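MTH396 protein (Methanothermobacter thermautotrophicus, PDB 1NXH) is of unknown function, belongs to the EhaM family (DUF1959) and forms a homodimer joined by disulfide bonds. Local coordinates at residues L75-C78 against W79-V83. Numbering follows the deposited sequence.
Sequences LQLC and WLVDV
The carbonyl oxygen of L77 accepts two backbone donors: V81 N at 2.9 Å, lying above the carbonyl plane, and D82 N through a weak bond of 3.5 Å. This fork marks where the short helix 77-83 widens. Before it, L80 N bonds Q76 O almost straight (3.0 Å, N-H...O 168°); after it, V83 N turns to C78 O, five residues back, in a pi-type turn. L80 folds over the same Q76 carbonyl that its amide binds, with CB, CG and both methyls within 3.8 Å of the oxygen. An alanine in place of L80 would probably leave the Q76 oxygen bonded but thinly covered, the isobutyl shield gone, and open a gap toward L120 of helix 109-124. L77 and V81 lie alongside each other and point the same way, CD2 meeting CG2 at 3.9 Å; V81 also packs on V89 and A92 of helix 89-104. With SG anti to the backbone N (chi1 -176°), C78 carries its sulfur above the face of the W79 five-membered ring, at 5.2 Å from its centroid, a distant sulfur-aromatic contact. That sulfur is bonded to C66 of the second subunit, and W79 packs on the same cysteine, so the W79 side chain lies next to the covalent link between the chains. Q76, with positive phi (41°), is the C-prime residue of a Schellman motif that ends helix 63-74 and also occupies the N-cap position of the next helix. The arrangement is a helix-to-helix turn leading into a short helix with a pi-type turn, at a disulfide-linked dimer interface.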
loop_
_atom_site.group_PDB
_atom_site.type_symbol
_atom_site.label_atom_id
_atom_site.label_comp_id
_atom_site.label_asym_id
_atom_site.label_seq_id
_atom_site.Cartn_x
_atom_site.Cartn_y
_atom_site.Cartn_z
ATOM N N LEU A 75 7.263 0.033 -0.866
ATOM C CA LEU A 75 8.596 -0.115 -1.437
ATOM C C LEU A 75 8.612 0.018 -2.953
ATOM O O LEU A 75 9.497 -0.503 -3.621
ATOM C CB LEU A 75 9.202 -1.453 -1.038
ATOM C CG LEU A 75 9.478 -1.627 0.458
ATOM C CD1 LEU A 75 10.242 -2.933 0.679
ATOM C CD2 LEU A 75 10.300 -0.455 0.973
ATOM N N GLN A 76 7.622 0.714 -3.489
ATOM C CA GLN A 76 7.537 0.954 -4.920
ATOM C C GLN A 76 7.897 -0.274 -5.754
ATOM O O GLN A 76 8.585 -0.171 -6.790
ATOM C CB GLN A 76 8.454 2.122 -5.287
ATOM C CG GLN A 76 8.353 3.351 -4.345
ATOM C CD GLN A 76 6.948 3.982 -4.270
ATOM O OE1 GLN A 76 6.276 4.170 -5.294
ATOM N NE2 GLN A 76 6.513 4.327 -3.050
ATOM N N LEU A 77 7.416 -1.435 -5.313
ATOM C CA LEU A 77 7.702 -2.663 -6.017
ATOM C C LEU A 77 6.839 -2.905 -7.226
ATOM O O LEU A 77 7.185 -3.718 -8.083
ATOM C CB LEU A 77 7.611 -3.827 -5.059
ATOM C CG LEU A 77 8.747 -3.742 -4.052
ATOM C CD1 LEU A 77 8.636 -4.920 -3.135
ATOM C CD2 LEU A 77 10.090 -3.742 -4.764
ATOM N N CYS A 78 5.714 -2.207 -7.305
ATOM C CA CYS A 78 4.851 -2.353 -8.475
ATOM C C CYS A 78 5.731 -1.979 -9.659
ATOM O O CYS A 78 5.698 -2.622 -10.707
ATOM C CB CYS A 78 3.662 -1.383 -8.399
ATOM S SG CYS A 78 2.406 -1.503 -9.730
ATOM N N TRP A 79 6.536 -0.938 -9.457
ATOM C CA TRP A 79 7.420 -0.416 -10.487
ATOM C C TRP A 79 8.723 -1.163 -10.582
ATOM O O TRP A 79 9.078 -1.701 -11.636
ATOM C CB TRP A 79 7.726 1.053 -10.218
ATOM C CG TRP A 79 6.551 1.925 -10.380
ATOM C CD1 TRP A 79 5.716 2.374 -9.399
ATOM C CD2 TRP A 79 6.033 2.422 -11.613
ATOM N NE1 TRP A 79 4.699 3.127 -9.950
ATOM C CE2 TRP A 79 4.871 3.170 -11.309
ATOM C CE3 TRP A 79 6.437 2.308 -12.950
ATOM C CZ2 TRP A 79 4.109 3.800 -12.290
ATOM C CZ3 TRP A 79 5.684 2.934 -13.929
ATOM C CH2 TRP A 79 4.529 3.673 -13.594
ATOM N N LEU A 80 9.443 -1.180 -9.474
ATOM C CA LEU A 80 10.723 -1.843 -9.458
ATOM C C LEU A 80 10.687 -3.272 -9.957
ATOM O O LEU A 80 11.675 -3.770 -10.473
ATOM C CB LEU A 80 11.304 -1.794 -8.053
ATOM C CG LEU A 80 12.179 -0.570 -7.821
ATOM C CD1 LEU A 80 11.712 0.577 -8.682
ATOM C CD2 LEU A 80 12.132 -0.199 -6.358
ATOM N N VAL A 81 9.552 -3.938 -9.823
ATOM C CA VAL A 81 9.489 -5.310 -10.259
ATOM C C VAL A 81 8.495 -5.541 -11.381
ATOM O O VAL A 81 8.881 -5.676 -12.553
ATOM C CB VAL A 81 9.174 -6.202 -9.065
ATOM C CG1 VAL A 81 9.103 -7.661 -9.480
ATOM C CG2 VAL A 81 10.262 -6.002 -7.999
ATOM N N ASP A 82 7.216 -5.562 -11.040
ATOM C CA ASP A 82 6.177 -5.816 -12.026
ATOM C C ASP A 82 6.345 -5.040 -13.334
ATOM O O ASP A 82 6.095 -5.574 -14.419
ATOM C CB ASP A 82 4.806 -5.508 -11.420
ATOM C CG ASP A 82 4.636 -6.080 -10.002
ATOM O OD1 ASP A 82 3.505 -6.009 -9.465
ATOM O OD2 ASP A 82 5.622 -6.588 -9.415
ATOM N N VAL A 83 6.787 -3.790 -13.245
ATOM C CA VAL A 83 6.934 -2.958 -14.437
ATOM C C VAL A 83 8.324 -2.868 -15.041
ATOM O O VAL A 83 8.552 -3.319 -16.152
ATOM C CB VAL A 83 6.489 -1.522 -14.161
ATOM C CG1 VAL A 83 6.550 -0.726 -15.430
ATOM C CG2 VAL A 83 5.103 -1.507 -13.597
#